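Local coordinates for protein SmhA (Serratia marcescens, PDB 7A27) that serves as the A component of the tripartite alpha-pore-forming toxin Smh, here in its soluble form, and probably acts in pore formation with its partner proteins, at residues A[10-14]-A[304-308]; A[25-30]-A[355-360]; A[34-38]-A[233-237]; A[57-61]-A[280-284]; A[75-79]-A[125-129]. The contacts are given in a common frame with arbitrary orientation. Residue numbers count along the deposited sequence, not the author numbering.

Contact 1 of 5, residues A[10-14]-A[304-308]; sequences SPQTL and EWGKV
Residues 10-13 lead into helix 14-37, which starts at Leu14; they are folded as a type II' beta turn from Pro11 to Leu14 (Leu14 N to Pro11 O, 3.1 Å), with Gln12 at phi/psi 56/-143 and Thr13 in the N-cap position. Residues 304-308 are continuous alpha-helix. Pro11 CA lies 6.7 Å from Val308 CA and Leu14 CA 6.5 Å from Glu304 CA, so the two segments run in opposite senses. Ahead of the turn, Ser10 OG accepts from Gln12 N at 3.0 Å, an ST turn, and also bonds to Asp8. Glu304 (chi1 and chi2 both m) reaches to the turn, where Thr13 N donates to its OE1 at 3.2 Å. Gln12 (m, t) lies along the helix, its OE1 3.5 Å from Lys307 CB. Leu14 (m, t) carries the apolar half: CD1 sits over one face of Trp305 as a CH-pi contact, 3.7 Å from the six-membered ring centroid, and 3.9 Å from Val308 CG2. In this helical bundle, Pro11 and Leu14 also pack on helix 325-358, while the Trp305 side chain packs on helices 48-96 and 104-155, where its ring meets Phe86 and, edge-to-face, Tyr122.

Contact 2 of 5, residues A[25-30]-A[355-360]; sequences ALLNQS and NYAGNN
Asn355 opens the last turn of helix 325-358, which packs against the mid-part of helix 14-37, residues 25-30 being helical throughout. Its CB lies 4.0 Å from Leu26 CD2, while its amide is held by Gly193 and Val195. Tyr356, whose CA is 6.5 Å from Leu26 CA, takes chi1 m and lays its ring beside the other helix: Leu26 (m, t) places CD2 over one face, 4.1 Å from the ring centroid in a CH-pi contact, and Ala25 CB meets the ring edge, 3.4 Å from Tyr356 OH. That hydroxyl is hydrogen-bonded to Tyr80 of helix 48-96. The carbonyl O of Tyr356 accepts a hydrogen bond from NE2 of the extended Gln29 (t, t), 2.9 Å, at 163°. The Gln29 amide thus binds a carbonyl of the last turn of helix 325-358, joining it to helix 14-37 within the long-helix bundle of this toxin component. Ala357 points away, and Asn359, the first residue beyond helical phi/psi, turns back in with chi1 t. Asn359 is a Ca(2+)-binding residue in a structure of this protein, though no ion is bound to it here. Its ND2 makes weak hydrogen bonds to Gln29 OE1 and Ser30 OG, both 3.4 Å, and lies 2.8 Å from Leu26 O. Asn360 CA lies 6.9 Å from Gln29 CA and 3.7 Å from Gln29 NE2.

Contact 3 of 5, residues A[34-38]-A[233-237]; sequences LLLSQ and ISGIQ
Leu34 (t, p) projects from the last turn of helix 14-37 onto strand 230-237, overlapping the backbone between Ser234 and Gly235: CD1 stands 3.8 Å from Ser234 O and 3.9 Å from Gly235 N, while CD2 touches Ile236 CG1 at 4.0 Å. Ile236 adopts chi1 and chi2 both m, which brings the end of its side chain back to the leucine. Residues 34-37 are helical, closed by Gln38 N to Leu34 O at 3.1 Å; Gln38 then leaves helical angles (phi/psi -52/128). Residues 233-237 are extended. The nearest CA pair is Gln38 and Ser234, 5.6 Å apart. There Gln38, with chi1 t and chi2 p, bends its amide to the strand, and Ser234 N donates to its OE1 at 2.9 Å with a nearly straight angle of 171°. Its NE2 bonds to the carbonyl of Met232, so one amide group takes both a donor and an acceptor of the strand backbone. Ser234 CB points to the helix end, 4.1 Å from Leu34 CD1 and 3.5 Å from Gln38 OE1. On its other edge the strand pairs with strand 198-206. This two-stranded antiparallel sheet lying against a helical bundle resembles the beta-tongue of ClyA-like alpha-pore-forming toxins and is probably its counterpart here, consistent with a soluble state of SmhA in which the tongue is packed away.

Contact 4 of 5, residues A[57-61]-A[280-284]; sequences YQNQL and VQAQA
This is buried helix-to-helix packing between two long members of the bundle, helix 48-96 and helix 272-299, which run nearly parallel at this point. The short axes approach to 11.0 Å with a crossing angle of 23°, and the register pairs Gln58 CA with Val280 CA at 7.0 Å and Leu61 CA with Ala284 CA at 7.1 Å. Tyr57 (chi1 t) stretches across the gap: its CD2 lies 3.9 Å from Val280 CG1, its CZ 3.9 Å from Ala284 CB, and its OH donates to Gln281 OE1 at 2.8 Å. Gln281 (t, p) bends to meet it. The tyrosine ring thus spans the space between two helices of the elongated bundle of this toxin component. One turn on, Leu61 (m, t) packs beside it, CD1 3.6 Å from Ala284 CB and 4.1 Å from Val280 CG1. Gln58 NE2 approaches Val280 CG2 at 4.1 Å, its OE1 bonding to Leu41 N. Helix 104-155 adds Phe147, stacked on the Tyr57 ring.

Contact 5 of 5, residues A[75-79]-A[125-129]; sequences ELIGL and AAQAV
Glu75 starts a helical segment of helix 48-96 that packs on the helical residues 125-129 of helix 104-155. The short axes are 10.3 Å apart at closest and run antiparallel at 162° (signed crossing angle -162°), so that Glu75 CA lies 6.8 Å from Val129 CA and Leu79 CA 6.5 Å from Ala126 CA. The CA-to-CB bond of Glu75 points to the partner helix, and the bent side chain (m, m) brings OE2 to 3.9 Å from Val129 CG2, at the partly exposed border of the interface. Leu76 (m, t) leaves its CA sideways, but its end swings closer, CD2 4.5 Å from Val129 CG1, and it also packs on Met298 of helix 272-299. Helices 48-96 and 104-155 follow each other in the chain, only a short connection at 97-103 reversing the direction, so the pair is a long antiparallel helical hairpin within the bundle. Gly78 offers no side chain, and an ideal CB there would come too near its own turn at Glu75 O. Leu79 (m, t) makes the closest approaches: CD2 settles on the backbone of the opposite helix, 3.7 Å from Ala125 C and 3.6 Å from Ala126 N, an approach permitted by the two small alanines, while CD1 meets Val129 CG2 (chi1 t) at 3.8 Å. Leu301 of helix 301-321 touches the side chains of both Leu79 and Ala126.

Contacts 1 and 3 lie on opposite sides of the chain's centre, their centres 38 Å apart, and contact 2 sits between, 25 Å from the first and 15 Å from the second. Helix 14-37 carries contacts 2 and 3, which touch at Ser30 O and Ile236 CD1 (4.1 Å). Contact 5 meets contact 2 through Ala25 CB and Leu76 CD1, 3.9 Å, and shares helix 48-96 with contact 4. Contacts 3 and 4 join through Gln283, whose NE2 lies 2.9 Å from Gln38 OE1 and 3.1 Å from Ser234 O, probable hydrogen bonds. Asn359, the calcium-binding residue, belongs to contact 2; side chains of Ile236 and Leu76 lie about 8 and 11 Å from its side chain.

Contact 1 of 5, residues A[10-14]-A[304-308]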
# COMPACT_ATOMS: atom_id res chain seq x y z
N SER A 10 -19.41 17.97 0.29
CA SER A 10 -18.01 17.72 -0.13
C SER A 10 -17.63 16.26 0.11
O SER A 10 -18.32 15.53 0.84
CB SER A 10 -17.05 18.61 0.62
OG SER A 10 -16.75 18.09 1.92
N PRO A 11 -16.52 15.81 -0.52
CA PRO A 11 -15.94 14.50 -0.28
C PRO A 11 -15.25 14.38 1.09
O PRO A 11 -14.74 13.34 1.38
CB PRO A 11 -14.81 14.34 -1.31
CG PRO A 11 -14.99 15.49 -2.28
CD PRO A 11 -15.82 16.54 -1.58
N GLN A 12 -15.20 15.47 1.85
CA GLN A 12 -14.51 15.52 3.16
C GLN A 12 -13.07 15.08 2.92
O GLN A 12 -12.55 15.39 1.84
CB GLN A 12 -15.34 14.72 4.18
CG GLN A 12 -16.79 15.19 4.15
CD GLN A 12 -17.53 15.06 5.44
OE1 GLN A 12 -16.95 14.90 6.49
NE2 GLN A 12 -18.84 15.15 5.34
N THR A 13 -12.45 14.35 3.83
CA THR A 13 -11.02 13.95 3.70
C THR A 13 -10.87 12.67 2.88
O THR A 13 -9.81 12.07 2.98
CB THR A 13 -10.34 13.80 5.07
OG1 THR A 13 -10.93 12.70 5.77
CG2 THR A 13 -10.44 15.07 5.90
N LEU A 14 -11.87 12.26 2.07
CA LEU A 14 -11.77 11.04 1.22
C LEU A 14 -10.58 11.13 0.26
O LEU A 14 -9.90 10.09 0.09
CB LEU A 14 -13.05 10.83 0.41
CG LEU A 14 -14.24 10.20 1.15
CD1 LEU A 14 -15.44 10.12 0.24
CD2 LEU A 14 -13.91 8.80 1.66
N GLU A 304 -15.09 7.62 7.25
CA GLU A 304 -15.12 8.77 6.33
C GLU A 304 -16.30 8.65 5.36
O GLU A 304 -16.89 9.68 5.07
CB GLU A 304 -13.78 9.03 5.64
CG GLU A 304 -12.89 9.96 6.47
CD GLU A 304 -13.35 11.41 6.59
OE1 GLU A 304 -13.72 12.00 5.56
OE2 GLU A 304 -13.33 11.94 7.71
N TRP A 305 -16.66 7.45 4.90
CA TRP A 305 -17.86 7.32 4.03
C TRP A 305 -19.10 7.64 4.87
O TRP A 305 -20.00 8.36 4.38
CB TRP A 305 -17.96 5.95 3.32
CG TRP A 305 -17.26 5.89 1.99
CD1 TRP A 305 -16.17 5.15 1.64
CD2 TRP A 305 -17.62 6.66 0.83
NE1 TRP A 305 -15.83 5.40 0.34
CE2 TRP A 305 -16.70 6.32 -0.18
CE3 TRP A 305 -18.61 7.60 0.55
CZ2 TRP A 305 -16.76 6.89 -1.44
CZ3 TRP A 305 -18.67 8.16 -0.70
CH2 TRP A 305 -17.76 7.81 -1.68
N GLY A 306 -19.13 7.16 6.11
CA GLY A 306 -20.20 7.42 7.09
C GLY A 306 -20.39 8.90 7.33
O GLY A 306 -21.55 9.30 7.54
N LYS A 307 -19.31 9.69 7.30
CA LYS A 307 -19.37 11.16 7.46
C LYS A 307 -20.07 11.78 6.25
O LYS A 307 -20.83 12.74 6.45
CB LYS A 307 -17.98 11.77 7.67
CG LYS A 307 -17.41 11.59 9.07
CD LYS A 307 -16.20 12.46 9.37
CE LYS A 307 -16.01 12.67 10.86
NZ LYS A 307 -14.69 13.25 11.19
N VAL A 308 -19.83 11.26 5.04
CA VAL A 308 -20.49 11.73 3.79
C VAL A 308 -21.98 11.37 3.89
O VAL A 308 -22.82 12.20 3.47
CB VAL A 308 -19.86 11.12 2.52
CG1 VAL A 308 -20.60 11.51 1.25
CG2 VAL A 308 -18.41 11.51 2.41

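Contact 2 of 5, residues A[25-30]-A[355-360]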
# COMPACT_ATOMS: atom_id res chain seq x y z
N ALA A 25 -0.32 0.65 0.04
CA ALA A 25 -0.80 -0.47 -0.80
C ALA A 25 0.07 -0.62 -2.04
O ALA A 25 0.41 -1.75 -2.35
CB ALA A 25 -2.25 -0.30 -1.20
N LEU A 26 0.42 0.47 -2.73
CA LEU A 26 1.28 0.42 -3.94
C LEU A 26 2.65 -0.13 -3.56
O LEU A 26 3.16 -0.98 -4.27
CB LEU A 26 1.44 1.81 -4.56
CG LEU A 26 0.22 2.37 -5.28
CD1 LEU A 26 0.42 3.84 -5.60
CD2 LEU A 26 -0.06 1.60 -6.55
N LEU A 27 3.23 0.39 -2.49
CA LEU A 27 4.55 -0.08 -2.00
C LEU A 27 4.43 -1.57 -1.64
O LEU A 27 5.29 -2.34 -2.04
CB LEU A 27 5.01 0.78 -0.82
CG LEU A 27 6.39 0.43 -0.27
CD1 LEU A 27 7.43 0.46 -1.36
CD2 LEU A 27 6.80 1.38 0.82
N ASN A 28 3.35 -1.98 -0.96
CA ASN A 28 3.17 -3.38 -0.51
C ASN A 28 3.00 -4.27 -1.74
O ASN A 28 3.31 -5.47 -1.66
CB ASN A 28 1.99 -3.52 0.45
CG ASN A 28 2.15 -4.69 1.40
OD1 ASN A 28 3.26 -5.18 1.63
ND2 ASN A 28 1.04 -5.14 1.97
N GLN A 29 2.53 -3.71 -2.85
CA GLN A 29 2.37 -4.42 -4.15
C GLN A 29 3.79 -4.80 -4.61
O GLN A 29 3.99 -5.97 -5.02
CB GLN A 29 1.60 -3.50 -5.11
CG GLN A 29 1.09 -4.14 -6.37
CD GLN A 29 0.25 -3.19 -7.21
OE1 GLN A 29 0.24 -1.98 -7.01
NE2 GLN A 29 -0.48 -3.72 -8.18
N SER A 30 4.74 -3.85 -4.49
CA SER A 30 6.16 -4.00 -4.91
C SER A 30 6.86 -4.98 -3.96
O SER A 30 7.65 -5.78 -4.44
CB SER A 30 6.89 -2.67 -4.98
OG SER A 30 6.28 -1.79 -5.92
N ASN A 355 -2.10 3.45 -11.57
CA ASN A 355 -0.88 3.06 -10.81
C ASN A 355 -1.00 1.61 -10.34
O ASN A 355 -0.04 0.86 -10.53
CB ASN A 355 -0.60 4.03 -9.65
CG ASN A 355 0.20 5.26 -10.05
OD1 ASN A 355 0.99 5.22 -10.99
ND2 ASN A 355 0.04 6.33 -9.30
N TYR A 356 -2.14 1.21 -9.77
CA TYR A 356 -2.35 -0.19 -9.30
C TYR A 356 -2.23 -1.14 -10.49
O TYR A 356 -1.79 -2.28 -10.27
CB TYR A 356 -3.70 -0.39 -8.61
CG TYR A 356 -3.81 0.11 -7.19
CD1 TYR A 356 -3.10 -0.49 -6.17
CD2 TYR A 356 -4.67 1.14 -6.86
CE1 TYR A 356 -3.21 -0.06 -4.85
CE2 TYR A 356 -4.78 1.59 -5.56
CZ TYR A 356 -4.06 0.99 -4.55
OH TYR A 356 -4.22 1.46 -3.28
N ALA A 357 -2.60 -0.70 -11.69
CA ALA A 357 -2.51 -1.52 -12.92
C ALA A 357 -1.04 -1.63 -13.33
O ALA A 357 -0.57 -2.77 -13.50
CB ALA A 357 -3.35 -0.94 -14.03
N GLY A 358 -0.35 -0.49 -13.45
CA GLY A 358 1.04 -0.38 -13.94
C GLY A 358 2.05 -0.99 -12.99
O GLY A 358 2.98 -1.69 -13.46
N ASN A 359 1.84 -0.79 -11.69
CA ASN A 359 2.74 -1.24 -10.60
C ASN A 359 2.54 -2.73 -10.30
O ASN A 359 3.09 -3.17 -9.26
CB ASN A 359 2.54 -0.41 -9.33
CG ASN A 359 3.66 -0.59 -8.32
OD1 ASN A 359 4.82 -0.71 -8.69
ND2 ASN A 359 3.30 -0.60 -7.04
N ASN A 360 1.83 -3.48 -11.16
CA ASN A 360 1.59 -4.94 -10.96
C ASN A 360 2.87 -5.72 -11.28
O ASN A 360 2.98 -6.87 -10.84
CB ASN A 360 0.44 -5.51 -11.78
CG ASN A 360 0.12 -6.93 -11.37
OD1 ASN A 360 -0.09 -7.22 -10.18
ND2 ASN A 360 0.08 -7.85 -12.31

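Contact 3 of 5, residues A[34-38]-A[233-237]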
# COMPACT_ATOMS: atom_id res chain seq x y z
N LEU A 34 8.59 -8.56 -4.81
CA LEU A 34 9.97 -8.86 -4.39
C LEU A 34 10.00 -10.27 -3.78
O LEU A 34 10.89 -11.03 -4.13
CB LEU A 34 10.45 -7.80 -3.40
CG LEU A 34 11.90 -7.95 -2.93
CD1 LEU A 34 12.89 -7.70 -4.06
CD2 LEU A 34 12.18 -7.01 -1.79
N LEU A 35 9.05 -10.60 -2.91
CA LEU A 35 8.95 -11.93 -2.25
C LEU A 35 8.73 -13.06 -3.27
O LEU A 35 9.25 -14.19 -3.02
CB LEU A 35 7.78 -11.92 -1.27
CG LEU A 35 8.07 -11.26 0.07
CD1 LEU A 35 6.77 -11.10 0.83
CD2 LEU A 35 9.06 -12.09 0.87
N LEU A 36 8.02 -12.76 -4.36
CA LEU A 36 7.66 -13.74 -5.43
C LEU A 36 8.78 -13.85 -6.47
O LEU A 36 8.77 -14.87 -7.18
CB LEU A 36 6.34 -13.32 -6.08
CG LEU A 36 5.12 -13.41 -5.19
CD1 LEU A 36 3.94 -12.63 -5.75
CD2 LEU A 36 4.74 -14.86 -4.96
N SER A 37 9.66 -12.86 -6.57
CA SER A 37 10.79 -12.84 -7.55
C SER A 37 12.01 -13.50 -6.93
O SER A 37 12.79 -14.12 -7.66
CB SER A 37 11.11 -11.43 -8.00
OG SER A 37 9.98 -10.84 -8.62
N GLN A 38 12.16 -13.37 -5.62
CA GLN A 38 13.28 -13.92 -4.84
C GLN A 38 13.42 -15.41 -5.15
O GLN A 38 12.43 -16.12 -5.06
CB GLN A 38 13.05 -13.67 -3.34
CG GLN A 38 14.10 -14.30 -2.43
CD GLN A 38 15.50 -13.86 -2.79
OE1 GLN A 38 15.80 -12.68 -2.90
NE2 GLN A 38 16.37 -14.84 -2.96
N ILE A 233 20.29 -12.90 -3.61
CA ILE A 233 19.38 -11.97 -2.87
C ILE A 233 18.92 -10.84 -3.79
O ILE A 233 19.76 -10.08 -4.32
CB ILE A 233 20.08 -11.41 -1.63
CG1 ILE A 233 20.53 -12.55 -0.70
CG2 ILE A 233 19.20 -10.40 -0.92
CD1 ILE A 233 21.44 -12.15 0.44
N SER A 234 17.60 -10.75 -3.98
CA SER A 234 16.93 -9.72 -4.80
C SER A 234 16.60 -8.54 -3.89
O SER A 234 16.26 -8.76 -2.71
CB SER A 234 15.69 -10.28 -5.49
OG SER A 234 16.01 -11.43 -6.28
N GLY A 235 16.76 -7.32 -4.41
CA GLY A 235 16.45 -6.09 -3.67
C GLY A 235 15.77 -5.08 -4.57
O GLY A 235 16.06 -5.11 -5.80
N ILE A 236 14.91 -4.24 -3.99
CA ILE A 236 14.22 -3.13 -4.72
C ILE A 236 15.30 -2.18 -5.23
O ILE A 236 16.35 -2.08 -4.55
CB ILE A 236 13.22 -2.37 -3.82
CG1 ILE A 236 12.15 -3.27 -3.21
CG2 ILE A 236 12.60 -1.21 -4.59
CD1 ILE A 236 11.25 -3.94 -4.21
N GLN A 237 15.05 -1.50 -6.35
CA GLN A 237 15.96 -0.49 -6.92
C GLN A 237 15.11 0.64 -7.50
O GLN A 237 13.93 0.41 -7.81
CB GLN A 237 16.82 -1.10 -8.01
CG GLN A 237 18.27 -0.64 -7.94
CD GLN A 237 19.10 -1.39 -6.92
OE1 GLN A 237 19.02 -2.62 -6.77
NE2 GLN A 237 20.07 -0.66 -6.38

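Contact 4 of 5, residues A[57-61]-A[280-284]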
# COMPACT_ATOMS: atom_id res chain seq x y z
N TYR A 57 8.75 -21.15 5.70
CA TYR A 57 8.46 -19.71 5.90
C TYR A 57 8.44 -19.01 4.54
O TYR A 57 7.50 -18.24 4.28
CB TYR A 57 9.48 -19.08 6.85
CG TYR A 57 9.26 -17.62 7.20
CD1 TYR A 57 8.08 -17.18 7.76
CD2 TYR A 57 10.29 -16.71 7.07
CE1 TYR A 57 7.90 -15.86 8.13
CE2 TYR A 57 10.14 -15.38 7.44
CZ TYR A 57 8.94 -14.95 7.98
OH TYR A 57 8.81 -13.65 8.35
N GLN A 58 9.43 -19.28 3.70
CA GLN A 58 9.55 -18.65 2.36
C GLN A 58 8.30 -19.01 1.55
O GLN A 58 7.76 -18.11 0.86
CB GLN A 58 10.85 -19.07 1.67
CG GLN A 58 11.19 -18.22 0.46
CD GLN A 58 12.61 -18.42 -0.01
OE1 GLN A 58 13.19 -19.50 0.12
NE2 GLN A 58 13.16 -17.38 -0.61
N ASN A 59 7.83 -20.26 1.66
CA ASN A 59 6.62 -20.76 0.95
C ASN A 59 5.38 -20.03 1.48
O ASN A 59 4.62 -19.51 0.67
CB ASN A 59 6.42 -22.27 1.10
CG ASN A 59 5.31 -22.74 0.18
OD1 ASN A 59 4.23 -23.07 0.66
ND2 ASN A 59 5.55 -22.69 -1.13
N GLN A 60 5.22 -19.97 2.80
CA GLN A 60 4.04 -19.37 3.45
C GLN A 60 3.96 -17.87 3.10
O GLN A 60 2.84 -17.37 2.96
CB GLN A 60 4.04 -19.76 4.93
CG GLN A 60 2.78 -19.34 5.69
CD GLN A 60 1.47 -19.87 5.15
OE1 GLN A 60 0.55 -19.09 4.82
NE2 GLN A 60 1.35 -21.19 5.10
N LEU A 61 5.10 -17.20 2.88
CA LEU A 61 5.17 -15.75 2.51
C LEU A 61 4.74 -15.56 1.05
O LEU A 61 3.98 -14.62 0.79
CB LEU A 61 6.58 -15.20 2.73
CG LEU A 61 6.97 -14.90 4.17
CD1 LEU A 61 8.45 -14.59 4.25
CD2 LEU A 61 6.14 -13.76 4.76
N VAL A 280 15.76 -13.52 4.04
CA VAL A 280 14.31 -13.80 3.85
C VAL A 280 13.51 -12.92 4.80
O VAL A 280 12.55 -12.28 4.34
CB VAL A 280 13.96 -15.29 4.07
CG1 VAL A 280 12.46 -15.52 4.12
CG2 VAL A 280 14.58 -16.16 2.99
N GLN A 281 13.90 -12.92 6.08
CA GLN A 281 13.21 -12.17 7.17
C GLN A 281 13.21 -10.67 6.85
O GLN A 281 12.20 -10.01 7.19
CB GLN A 281 13.87 -12.48 8.51
CG GLN A 281 13.39 -11.59 9.64
CD GLN A 281 11.89 -11.56 9.78
OE1 GLN A 281 11.19 -12.49 9.36
NE2 GLN A 281 11.40 -10.48 10.37
N ALA A 282 14.27 -10.15 6.23
CA ALA A 282 14.37 -8.72 5.86
C ALA A 282 13.26 -8.37 4.86
O ALA A 282 12.65 -7.30 4.98
CB ALA A 282 15.74 -8.43 5.31
N GLN A 283 13.02 -9.27 3.90
CA GLN A 283 11.98 -9.13 2.84
C GLN A 283 10.59 -9.27 3.47
O GLN A 283 9.69 -8.48 3.12
CB GLN A 283 12.22 -10.15 1.73
CG GLN A 283 13.50 -9.93 0.93
CD GLN A 283 13.83 -11.10 0.03
OE1 GLN A 283 13.45 -12.25 0.30
NE2 GLN A 283 14.52 -10.79 -1.06
N ALA A 284 10.41 -10.22 4.40
CA ALA A 284 9.14 -10.45 5.13
C ALA A 284 8.78 -9.18 5.89
O ALA A 284 7.62 -8.75 5.78
CB ALA A 284 9.28 -11.62 6.06

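Contact 5 of 5, residues A[75-79]-A[125-129]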
# COMPACT_ATOMS: atom_id res chain seq x y z
N GLU A 75 -9.77 -6.04 -4.57
CA GLU A 75 -10.73 -5.59 -3.52
C GLU A 75 -10.61 -4.06 -3.39
O GLU A 75 -11.66 -3.40 -3.40
CB GLU A 75 -10.48 -6.27 -2.17
CG GLU A 75 -10.70 -7.77 -2.12
CD GLU A 75 -12.12 -8.24 -1.83
OE1 GLU A 75 -12.62 -9.09 -2.61
OE2 GLU A 75 -12.68 -7.83 -0.77
N LEU A 76 -9.39 -3.51 -3.32
CA LEU A 76 -9.13 -2.05 -3.18
C LEU A 76 -9.60 -1.31 -4.44
O LEU A 76 -10.31 -0.30 -4.30
CB LEU A 76 -7.65 -1.79 -2.93
CG LEU A 76 -7.14 -2.18 -1.54
CD1 LEU A 76 -5.62 -2.19 -1.46
CD2 LEU A 76 -7.72 -1.24 -0.51
N ILE A 77 -9.20 -1.77 -5.62
CA ILE A 77 -9.60 -1.10 -6.90
C ILE A 77 -11.13 -0.98 -6.91
O ILE A 77 -11.66 0.02 -7.43
CB ILE A 77 -9.05 -1.85 -8.12
CG1 ILE A 77 -7.52 -1.84 -8.14
CG2 ILE A 77 -9.64 -1.24 -9.40
CD1 ILE A 77 -6.92 -2.56 -9.34
N GLY A 78 -11.81 -1.97 -6.33
CA GLY A 78 -13.28 -1.97 -6.18
C GLY A 78 -13.77 -0.77 -5.38
O GLY A 78 -14.69 -0.11 -5.85
N LEU A 79 -13.16 -0.50 -4.23
CA LEU A 79 -13.54 0.64 -3.34
C LEU A 79 -13.25 1.98 -4.02
O LEU A 79 -14.00 2.94 -3.76
CB LEU A 79 -12.78 0.60 -2.02
CG LEU A 79 -13.15 -0.53 -1.07
CD1 LEU A 79 -12.30 -0.43 0.20
CD2 LEU A 79 -14.64 -0.56 -0.74
N ALA A 125 -19.19 -1.42 2.43
CA ALA A 125 -18.31 -2.08 1.45
C ALA A 125 -16.86 -1.96 1.93
O ALA A 125 -16.12 -2.96 1.86
CB ALA A 125 -18.46 -1.45 0.09
N ALA A 126 -16.48 -0.77 2.37
CA ALA A 126 -15.14 -0.49 2.91
C ALA A 126 -14.95 -1.31 4.19
O ALA A 126 -13.88 -1.93 4.34
CB ALA A 126 -14.98 0.98 3.16
N GLN A 127 -15.94 -1.35 5.08
CA GLN A 127 -15.80 -2.13 6.33
C GLN A 127 -15.43 -3.58 5.97
O GLN A 127 -14.50 -4.12 6.59
CB GLN A 127 -17.06 -2.15 7.19
CG GLN A 127 -16.81 -2.62 8.62
CD GLN A 127 -15.98 -1.62 9.40
OE1 GLN A 127 -16.33 -0.45 9.53
NE2 GLN A 127 -14.87 -2.11 9.93
N ALA A 128 -16.11 -4.16 4.98
CA ALA A 128 -15.91 -5.57 4.55
C ALA A 128 -14.45 -5.80 4.18
O ALA A 128 -13.88 -6.83 4.59
CB ALA A 128 -16.83 -5.91 3.40
N VAL A 129 -13.87 -4.87 3.43
CA VAL A 129 -12.45 -4.96 2.98
C VAL A 129 -11.53 -4.82 4.19
O VAL A 129 -10.56 -5.59 4.28
CB VAL A 129 -12.14 -3.90 1.91
CG1 VAL A 129 -10.66 -3.78 1.67
CG2 VAL A 129 -12.87 -4.18 0.61